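Local coordinates for protein invasin (Yersinia enterocolitica, PDB 1P9H) that binds collagen through this head domain and, as a whole trimeric autotransporter adhesin, promotes attachment to and invasion of eukaryotic cells, at residues A[103-108]-A[116-121]. Residues are numbered along the deposited sequence; the frame is centred on the assembly and turned at random.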
ATOM      1  N   GLY A 103      -1.997  -8.941  -3.866  1.00  9.66           N
ATOM      2  CA  GLY A 103      -1.472 -10.024  -3.055  1.00 10.15           C
ATOM      3  C   GLY A 103      -2.315 -11.281  -3.151  1.00 10.42           C
ATOM      4  O   GLY A 103      -3.500 -11.225  -3.482  1.00 10.59           O
ATOM      5  N   ALA A 104      -1.696 -12.420  -2.860  1.00 10.11           N
ATOM      6  CA  ALA A 104      -2.391 -13.696  -2.908  1.00 11.21           C
ATOM      7  C   ALA A 104      -3.573 -13.722  -1.944  1.00 12.16           C
ATOM      8  O   ALA A 104      -3.430 -13.416  -0.759  1.00 12.11           O
ATOM      9  CB  ALA A 104      -1.421 -14.830  -2.567  1.00 10.09           C
ATOM     10  N   ALA A 105      -4.741 -14.088  -2.463  1.00 11.63           N
ATOM     11  CA  ALA A 105      -5.955 -14.194  -1.661  1.00 12.98           C
ATOM     12  C   ALA A 105      -6.351 -12.914  -0.933  1.00 13.60           C
ATOM     13  O   ALA A 105      -6.981 -12.966   0.127  1.00 16.13           O
ATOM     14  CB  ALA A 105      -5.813 -15.343  -0.661  1.00 14.64           C
ATOM     15  N   SER A 106      -5.979 -11.770  -1.493  1.00 12.08           N
ATOM     16  CA  SER A 106      -6.341 -10.489  -0.901  1.00 11.68           C
ATOM     17  C   SER A 106      -7.761 -10.182  -1.372  1.00 11.76           C
ATOM     18  O   SER A 106      -8.146 -10.561  -2.479  1.00 13.48           O
ATOM     19  CB  SER A 106      -5.356  -9.399  -1.343  1.00 12.41           C
ATOM     20  OG  SER A 106      -5.226  -9.351  -2.752  1.00 12.30           O
ATOM     21  N   THR A 107      -8.542  -9.503  -0.534  1.00 10.65           N
ATOM     22  CA  THR A 107      -9.930  -9.195  -0.863  1.00  9.41           C
ATOM     23  C   THR A 107     -10.328  -7.781  -0.465  1.00 10.00           C
ATOM     24  O   THR A 107      -9.995  -7.317   0.624  1.00 10.74           O
ATOM     25  CB  THR A 107     -10.884 -10.176  -0.147  1.00 12.47           C
ATOM     26  OG1 THR A 107     -10.500 -11.522  -0.446  1.00 14.14           O
ATOM     27  CG2 THR A 107     -12.322  -9.954  -0.594  1.00 13.69           C
ATOM     28  N   ALA A 108     -11.057  -7.102  -1.344  1.00 10.25           N
ATOM     29  CA  ALA A 108     -11.500  -5.745  -1.056  1.00 10.64           C
ATOM     30  C   ALA A 108     -12.878  -5.444  -1.618  1.00 12.07           C
ATOM     31  O   ALA A 108     -13.164  -5.726  -2.783  1.00 13.11           O
ATOM     32  CB  ALA A 108     -10.494  -4.726  -1.604  1.00 12.11           C
ATOM     33  N   GLY A 116      -1.393  -7.002   0.457  1.00  8.89           N
ATOM     34  CA  GLY A 116      -0.732  -8.046   1.216  1.00  8.87           C
ATOM     35  C   GLY A 116      -1.487  -9.350   1.074  1.00  9.57           C
ATOM     36  O   GLY A 116      -2.699  -9.345   0.855  1.00 10.97           O
ATOM     37  N   ALA A 117      -0.786 -10.473   1.173  1.00  9.36           N
ATOM     38  CA  ALA A 117      -1.460 -11.757   1.061  1.00  9.51           C
ATOM     39  C   ALA A 117      -2.482 -11.863   2.191  1.00 10.25           C
ATOM     40  O   ALA A 117      -2.197 -11.487   3.331  1.00 10.05           O
ATOM     41  CB  ALA A 117      -0.449 -12.898   1.147  1.00 10.76           C
ATOM     42  N   ARG A 118      -3.673 -12.354   1.859  1.00 10.62           N
ATOM     43  CA  ARG A 118      -4.764 -12.524   2.817  1.00 11.53           C
ATOM     44  C   ARG A 118      -5.313 -11.232   3.416  1.00 10.76           C
ATOM     45  O   ARG A 118      -6.146 -11.275   4.325  1.00 12.28           O
ATOM     46  CB  ARG A 118      -4.342 -13.480   3.940  1.00 13.05           C
ATOM     47  CG  ARG A 118      -4.118 -14.905   3.467  1.00 17.36           C
ATOM     48  CD  ARG A 118      -3.754 -15.821   4.624  1.00 24.68           C
ATOM     49  NE  ARG A 118      -3.535 -17.198   4.188  1.00 33.45           N
ATOM     50  CZ  ARG A 118      -3.144 -18.180   4.993  1.00 37.87           C
ATOM     51  NH1 ARG A 118      -2.929 -17.937   6.281  1.00 38.41           N
ATOM     52  NH2 ARG A 118      -2.971 -19.404   4.514  1.00 40.08           N
ATOM     53  N   ALA A 119      -4.859 -10.084   2.923  1.00 10.62           N
ATOM     54  CA  ALA A 119      -5.375  -8.814   3.428  1.00 10.50           C
ATOM     55  C   ALA A 119      -6.835  -8.734   2.996  1.00 11.43           C
ATOM     56  O   ALA A 119      -7.184  -9.161   1.895  1.00 12.97           O
ATOM     57  CB  ALA A 119      -4.585  -7.647   2.843  1.00 11.60           C
ATOM     58  N   SER A 120      -7.680  -8.190   3.865  0.50  9.46           N
ATOM     59  CA  SER A 120      -9.105  -8.078   3.581  0.50 10.28           C
ATOM     60  C   SER A 120      -9.683  -6.779   4.115  0.50 10.21           C
ATOM     61  O   SER A 120      -9.371  -6.366   5.234  0.50 10.54           O
ATOM     62  CB  SER A 120      -9.850  -9.259   4.212  0.50 10.04           C
ATOM     63  OG  SER A 120     -11.255  -9.102   4.107  0.50 10.64           O
ATOM     64  N   THR A 121     -10.523  -6.132   3.316  1.00 10.30           N
ATOM     65  CA  THR A 121     -11.144  -4.894   3.749  1.00 11.34           C
ATOM     66  C   THR A 121     -12.595  -4.779   3.334  1.00 11.30           C
ATOM     67  O   THR A 121     -13.007  -5.282   2.279  1.00 11.55           O
ATOM     68  CB  THR A 121     -10.411  -3.648   3.200  1.00 11.33           C
ATOM     69  OG1 THR A 121     -11.064  -2.464   3.685  1.00 12.05           O
ATOM     70  CG2 THR A 121     -10.441  -3.625   1.679  1.00 11.78           C
TER
HETATM   71  O   HOH W   1      -8.828 -12.009   1.853  1.00 28.36           O
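Thr121 CG2 lies against Ala108 CB at 3.5 Å, closer than two methyl groups normally pack, on the buried face of two parallel strands. Its first torsion, with OG1 anti to the backbone N (chi1 -179°), puts CG2 between N and the carbonyl carbon, against Ala108; Ala114 of strand 113-115 packs on both residues. Further back, Ser106 CB sits 3.4 Å from Gly116 O, while Ser106 OG donates a hydrogen bond to Gly103 O at 2.7 Å, standing 31° out of that carbonyl's plane. Ser106 N reaches that oxygen from the same face, closing a type II turn, and OG is also bonded to Ser92 OG. Gly116 to Ala119 repeats the turn, as expected of successive coils in the left-handed parallel beta-roll of the YadA head. Three backbone bonds register the coils: Arg118 N to Ala104 O, Thr107 N to Ala119 O (2.8 Å, N-H...O angle 161°) and Thr121 N to Thr107 O. At the turns, Ala104 and Ala117 also pack against Asn84 and Ser98 of a second subunit. The outer side is looser: Arg118 CB points away from 103-108, and a water donates to Ala105 O and Ala119 O while accepting from Thr107 OG1, itself also bonded to Lys93 NZ.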